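Local coordinates for protein cytochrome C2 (Rhodobacter capsulatus, PDB 1VYD) that carries electrons through its covalently bound heme, donating them to the oxidized bacteriochlorophyll in photophosphorylation and perhaps also serving respiration, at residues Y53-I57 against A92-M96; E69-A73 against A108-A112. The protein carries 1 engineered substitution. All blocks are in the same frame, centred on the assembly; numbering follows the deposited sequence.

Interaction 1: Y53-I57 against A92-M96; sequences YKDSI and AKTEM. Engineered in segment 92-96: Glu95 (natural residue Gly). With HEM (protoporphyrin IX containing Fe), chain C.
Ser56, in the first turn of helix 55-62, and Ala92, in the loop before helix 104-113, bring their CA atoms to 5.6 Å, and the backbones stay close as far as Lys54 and Glu95. One direct hydrogen bond runs from Lys93 N to Ser56 OG (3.1 Å, 152° at the hydrogen); with OG beside its own backbone N (chi1 -45°), Ser56 turns its hydroxyl to the amide of Lys93. Toward solvent, Lys54 and the engineered Glu95 cross at about a right angle, Lys54 CG meeting Glu95 CG at 3.3 Å. Beyond that crossing Lys54 NZ makes a salt bridge with Glu95 OE2 (3.4 Å), while Lys93 NZ stands near the same amine as a like charge. One heme propionate ties both segments together: Lys54 N gives its hydrogen to HEM O2D, and Glu95 N binds HEM O1D almost straight (173°). A water held by Ile57 N lies within bonding distance of that propionate and of Lys93 O. Tyr53 OH bonds the other propionate at HEM O2A (2.6 Å), which sits at the ring edge. Thr94 OG1 accepts from Met96 N in an ST turn, just where Met96 SD binds the iron (2.4 Å) across from His17: the methionine-ligand loop of a class I cytochrome c.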
loop_
_atom_site.group_PDB
_atom_site.type_symbol
_atom_site.label_atom_id
_atom_site.label_comp_id
_atom_site.label_asym_id
_atom_site.label_seq_id
_atom_site.Cartn_x
_atom_site.Cartn_y
_atom_site.Cartn_z
ATOM N N TYR A 53 8.136 9.303 3.787
ATOM C CA TYR A 53 8.451 8.095 3.057
ATOM C C TYR A 53 9.949 8.036 2.786
ATOM O O TYR A 53 10.649 9.035 2.841
ATOM C CB TYR A 53 7.758 8.175 1.705
ATOM C CG TYR A 53 6.237 8.157 1.706
ATOM C CD1 TYR A 53 5.479 9.343 1.815
ATOM C CD2 TYR A 53 5.618 6.916 1.537
ATOM C CE1 TYR A 53 4.111 9.244 1.679
ATOM C CE2 TYR A 53 4.243 6.857 1.373
ATOM C CZ TYR A 53 3.498 8.038 1.468
ATOM O OH TYR A 53 2.148 7.908 1.278
ATOM N N LYS A 54 10.522 6.895 2.529
ATOM C CA LYS A 54 11.876 6.715 2.049
ATOM C C LYS A 54 11.836 7.270 0.625
ATOM O O LYS A 54 10.780 7.331 -0.021
ATOM C CB LYS A 54 12.366 5.276 2.090
ATOM C CG LYS A 54 13.263 4.990 3.274
ATOM C CD LYS A 54 14.502 4.159 2.883
ATOM C CE LYS A 54 15.713 4.390 3.809
ATOM N NZ LYS A 54 15.187 4.388 5.241
ATOM N N ASP A 55 12.997 7.668 0.128
ATOM C CA ASP A 55 13.124 8.327 -1.156
ATOM C C ASP A 55 12.743 7.563 -2.361
ATOM O O ASP A 55 12.207 8.154 -3.313
ATOM C CB ASP A 55 14.562 8.895 -1.119
ATOM C CG ASP A 55 15.568 7.828 -1.405
ATOM O OD1 ASP A 55 15.479 6.708 -0.813
ATOM O OD2 ASP A 55 16.424 8.134 -2.280
ATOM N N SER A 56 12.914 6.241 -2.512
ATOM C CA SER A 56 12.524 5.557 -3.724
ATOM C C SER A 56 11.059 5.560 -4.092
ATOM O O SER A 56 10.699 5.625 -5.288
ATOM C CB SER A 56 12.794 3.999 -3.654
ATOM O OG SER A 56 14.086 3.916 -3.108
ATOM N N ILE A 57 10.215 5.302 -3.080
ATOM C CA ILE A 57 8.786 5.282 -3.297
ATOM C C ILE A 57 8.365 6.719 -3.677
ATOM O O ILE A 57 7.476 6.889 -4.524
ATOM C CB ILE A 57 7.977 4.733 -2.129
ATOM C CG1 ILE A 57 6.535 4.589 -2.695
ATOM C CG2 ILE A 57 8.023 5.676 -0.940
ATOM C CD1 ILE A 57 5.551 3.927 -1.746
ATOM N N ALA A 92 17.347 0.891 -4.979
ATOM C CA ALA A 92 16.055 1.288 -4.437
ATOM C C ALA A 92 15.894 0.563 -3.101
ATOM O O ALA A 92 16.166 -0.642 -3.029
ATOM C CB ALA A 92 14.825 0.912 -5.267
ATOM N N LYS A 93 15.426 1.323 -2.118
ATOM C CA LYS A 93 15.156 0.747 -0.783
ATOM C C LYS A 93 13.715 1.056 -0.350
ATOM O O LYS A 93 13.081 2.091 -0.645
ATOM C CB LYS A 93 16.161 1.379 0.175
ATOM C CG LYS A 93 17.586 0.839 0.237
ATOM C CD LYS A 93 18.336 1.076 1.544
ATOM C CE LYS A 93 17.822 0.149 2.650
ATOM N NZ LYS A 93 17.723 0.720 4.024
ATOM N N THR A 94 13.165 0.227 0.530
ATOM C CA THR A 94 11.858 0.375 1.100
ATOM C C THR A 94 11.858 0.298 2.631
ATOM O O THR A 94 12.586 -0.478 3.227
ATOM C CB THR A 94 10.911 -0.759 0.598
ATOM O OG1 THR A 94 9.694 -0.710 1.369
ATOM C CG2 THR A 94 11.622 -2.053 0.927
ATOM N N GLU A 95 10.955 1.028 3.284
ATOM C CA GLU A 95 10.840 1.010 4.731
ATOM C C GLU A 95 9.825 -0.057 5.134
ATOM O O GLU A 95 9.544 -0.242 6.320
ATOM C CB GLU A 95 10.330 2.276 5.380
ATOM C CG GLU A 95 11.254 3.444 5.419
ATOM C CD GLU A 95 12.248 3.398 6.566
ATOM O OE1 GLU A 95 12.878 2.340 6.793
ATOM O OE2 GLU A 95 12.392 4.463 7.227
ATOM N N MET A 96 9.047 -0.520 4.181
ATOM C CA MET A 96 7.986 -1.480 4.542
ATOM C C MET A 96 8.698 -2.835 4.648
ATOM O O MET A 96 8.992 -3.429 3.648
ATOM C CB MET A 96 6.889 -1.446 3.505
ATOM C CG MET A 96 5.925 -2.643 3.772
ATOM S SD MET A 96 4.498 -2.291 2.735
ATOM C CE MET A 96 3.952 -3.962 2.392
HETATM C CHA HEM C . 3.803 1.637 2.341
HETATM C CHB HEM C . 0.304 -1.674 1.604
HETATM C CHC HEM C . 1.948 -4.205 5.433
HETATM C CHD HEM C . 4.847 -0.467 6.617
HETATM C C1A HEM C . 2.766 0.893 1.788
HETATM C C2A HEM C . 2.050 1.209 0.569
HETATM C C3A HEM C . 1.128 0.288 0.393
HETATM C C4A HEM C . 1.221 -0.641 1.478
HETATM C CMA HEM C . 0.034 0.028 -0.669
HETATM C CAA HEM C . 2.391 2.464 -0.307
HETATM C CBA HEM C . 1.536 3.623 0.150
HETATM C CGA HEM C . 1.680 4.960 -0.545
HETATM O O1A HEM C . 2.454 5.079 -1.539
HETATM O O2A HEM C . 1.095 5.890 0.059
HETATM C C1B HEM C . 0.494 -2.606 2.606
HETATM C C2B HEM C . -0.282 -3.818 2.694
HETATM C C3B HEM C . 0.221 -4.509 3.725
HETATM C C4B HEM C . 1.256 -3.748 4.345
HETATM C CMB HEM C . -1.484 -4.176 1.752
HETATM C CAB HEM C . -0.142 -5.936 4.208
HETATM C CBB HEM C . -0.157 -6.969 3.286
HETATM C C1C HEM C . 2.870 -3.382 6.071
HETATM C C2C HEM C . 3.502 -3.711 7.342
HETATM C C3C HEM C . 4.305 -2.713 7.647
HETATM C C4C HEM C . 4.201 -1.700 6.611
HETATM C CMC HEM C . 3.159 -5.007 8.099
HETATM C CAC HEM C . 5.316 -2.566 8.804
HETATM C CBC HEM C . 5.989 -3.626 9.362
HETATM C C1D HEM C . 4.773 0.437 5.572
HETATM C C2D HEM C . 5.639 1.577 5.432
HETATM C C3D HEM C . 5.348 2.158 4.253
HETATM C C4D HEM C . 4.340 1.362 3.592
HETATM C CMD HEM C . 6.639 2.003 6.518
HETATM C CAD HEM C . 5.999 3.361 3.576
HETATM C CBD HEM C . 7.070 2.783 2.581
HETATM C CGD HEM C . 8.285 3.632 2.337
HETATM O O1D HEM C . 9.203 3.004 1.753
HETATM O O2D HEM C . 8.411 4.793 2.840
HETATM N NA HEM C . 2.233 -0.235 2.316
HETATM N NB HEM C . 1.382 -2.556 3.636
HETATM N NC HEM C . 3.320 -2.155 5.635
HETATM N ND HEM C . 4.003 0.295 4.422
HETATM FE FE HEM C . 2.752 -1.165 3.999
HETATM O O HOH W 1 10.698 3.858 -0.422
#

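Interaction 2: E69-A73 against A108-A112; sequences EEDIA and AAYLA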
loop_
_atom_site.group_PDB
_atom_site.type_symbol
_atom_site.label_atom_id
_atom_site.label_comp_id
_atom_site.label_asym_id
_atom_site.label_seq_id
_atom_site.Cartn_x
_atom_site.Cartn_y
_atom_site.Cartn_z
ATOM N N GLU A 69 -4.725 -2.124 -8.224
ATOM C CA GLU A 69 -4.837 -3.352 -7.457
ATOM C C GLU A 69 -3.748 -4.355 -7.803
ATOM O O GLU A 69 -3.194 -4.993 -6.893
ATOM C CB GLU A 69 -6.178 -4.027 -7.753
ATOM C CG GLU A 69 -7.322 -3.251 -7.082
ATOM C CD GLU A 69 -8.625 -4.012 -7.305
ATOM O OE1 GLU A 69 -8.704 -5.239 -7.072
ATOM O OE2 GLU A 69 -9.562 -3.336 -7.787
ATOM N N GLU A 70 -3.489 -4.494 -9.099
ATOM C CA GLU A 70 -2.478 -5.411 -9.619
ATOM C C GLU A 70 -1.111 -4.958 -9.166
ATOM O O GLU A 70 -0.338 -5.830 -8.779
ATOM C CB GLU A 70 -2.552 -5.423 -11.168
ATOM C CG GLU A 70 -1.645 -6.453 -11.809
ATOM C CD GLU A 70 -1.591 -6.404 -13.323
ATOM O OE1 GLU A 70 -1.447 -5.302 -13.939
ATOM O OE2 GLU A 70 -1.604 -7.507 -13.955
ATOM N N ASP A 71 -0.734 -3.675 -9.228
ATOM C CA ASP A 71 0.517 -3.255 -8.642
ATOM C C ASP A 71 0.504 -3.404 -7.112
ATOM O O ASP A 71 1.553 -3.637 -6.539
ATOM C CB ASP A 71 0.922 -1.816 -8.989
ATOM C CG ASP A 71 0.968 -1.646 -10.501
ATOM O OD1 ASP A 71 0.270 -0.777 -11.064
ATOM O OD2 ASP A 71 1.743 -2.412 -11.093
ATOM N N ILE A 72 -0.575 -3.210 -6.382
ATOM C CA ILE A 72 -0.510 -3.415 -4.936
ATOM C C ILE A 72 -0.196 -4.872 -4.621
ATOM O O ILE A 72 0.702 -5.161 -3.809
ATOM C CB ILE A 72 -1.831 -2.964 -4.255
ATOM C CG1 ILE A 72 -1.859 -1.422 -4.422
ATOM C CG2 ILE A 72 -1.815 -3.410 -2.797
ATOM C CD1 ILE A 72 -3.110 -0.790 -3.873
ATOM N N ALA A 73 -0.952 -5.781 -5.285
ATOM C CA ALA A 73 -0.729 -7.226 -5.186
ATOM C C ALA A 73 0.709 -7.638 -5.423
ATOM O O ALA A 73 1.173 -8.521 -4.706
ATOM C CB ALA A 73 -1.456 -8.010 -6.315
ATOM N N ALA A 108 -5.697 -6.300 -2.169
ATOM C CA ALA A 108 -5.807 -5.297 -3.183
ATOM C C ALA A 108 -7.242 -4.980 -3.577
ATOM O O ALA A 108 -7.583 -3.780 -3.552
ATOM C CB ALA A 108 -5.060 -5.647 -4.462
ATOM N N ALA A 109 -8.070 -5.981 -3.783
ATOM C CA ALA A 109 -9.505 -5.837 -4.071
ATOM C C ALA A 109 -10.210 -5.263 -2.842
ATOM O O ALA A 109 -11.097 -4.425 -2.926
ATOM C CB ALA A 109 -10.196 -7.180 -4.325
ATOM N N TYR A 110 -9.823 -5.754 -1.647
ATOM C CA TYR A 110 -10.405 -5.198 -0.438
ATOM C C TYR A 110 -10.061 -3.696 -0.316
ATOM O O TYR A 110 -10.877 -2.927 0.188
ATOM C CB TYR A 110 -9.892 -5.977 0.791
ATOM C CG TYR A 110 -10.213 -5.294 2.097
ATOM C CD1 TYR A 110 -11.547 -5.156 2.481
ATOM C CD2 TYR A 110 -9.244 -4.745 2.903
ATOM C CE1 TYR A 110 -11.922 -4.483 3.640
ATOM C CE2 TYR A 110 -9.547 -4.109 4.120
ATOM C CZ TYR A 110 -10.887 -3.925 4.422
ATOM O OH TYR A 110 -11.228 -3.289 5.608
ATOM N N LEU A 111 -8.856 -3.230 -0.618
ATOM C CA LEU A 111 -8.547 -1.804 -0.509
ATOM C C LEU A 111 -9.345 -0.958 -1.506
ATOM O O LEU A 111 -9.816 0.131 -1.141
ATOM C CB LEU A 111 -7.036 -1.511 -0.614
ATOM C CG LEU A 111 -6.153 -2.103 0.497
ATOM C CD1 LEU A 111 -4.671 -2.145 0.124
ATOM C CD2 LEU A 111 -6.320 -1.288 1.763
ATOM N N ALA A 112 -9.628 -1.451 -2.715
ATOM C CA ALA A 112 -10.436 -0.714 -3.692
ATOM C C ALA A 112 -11.903 -0.629 -3.268
ATOM O O ALA A 112 -12.583 0.360 -3.576
ATOM C CB ALA A 112 -10.454 -1.390 -5.088
#
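Glu69 lies against helix 104-113 along most of its length, its CB 3.8 Å from Ala108 CB and its CG resting near Ala108 O. With CG beside the backbone N (chi1 -73°) and the chain extended beyond it, the carboxylate spans from Ala109, whose CA is 3.2 Å from Glu69 OE1, to Ala112, whose CB is 3.4 Å from Glu69 OE2. The Glu69 OE1 to Ala109 N approach has a poor angle and does not count as a hydrogen bond; the carboxylate meets residues 108-112 by van der Waals contact. Replacing Glu69 with an alanine would probably leave Ala109 and Ala112 without the cover of that carboxylate. Ala108 is the central small residue: Ala108 CB also lies by Glu69 O, an oxygen already accepting from Ala73 N in the helix, and 4.2 Å from Ile72 CB. The small side chain is consistent with the CA atoms of Glu69 and Ala108 lying 4.8 Å apart, although the axes of the short segments stay 9.2 Å apart. On the inner side Ile72 CG2 meets Leu111 CD1 at 4.3 Å; Ile72 also touches Trp67, and Leu111 touches Phe10 and Ile19. The N-to-C directions differ by 135°, so helix 69-77 packs obliquely on the C-terminal helix, part of the helical framework around the heme in the cytochrome c fold.

The centres of the two interactions are 19 Å apart, on opposite sides of the chain's centre, and their nearest atoms are about 7 Å apart without touching. Both concern the heme, but differently: interaction 1 supplies an iron ligand and bonds to the propionates, whereas in interaction 2 the Leu111 side chain comes to about 4 Å from the heme and about 6 Å from that of Cys13, a covalent attachment point. Their segments alternate along the chain: helix 69-77 follows helix 55-62, and the loop segment 92-96 precedes helix 104-113. A more direct tie is Met96, which touches Tyr75 and Val76 farther along the helix that carries 69-73.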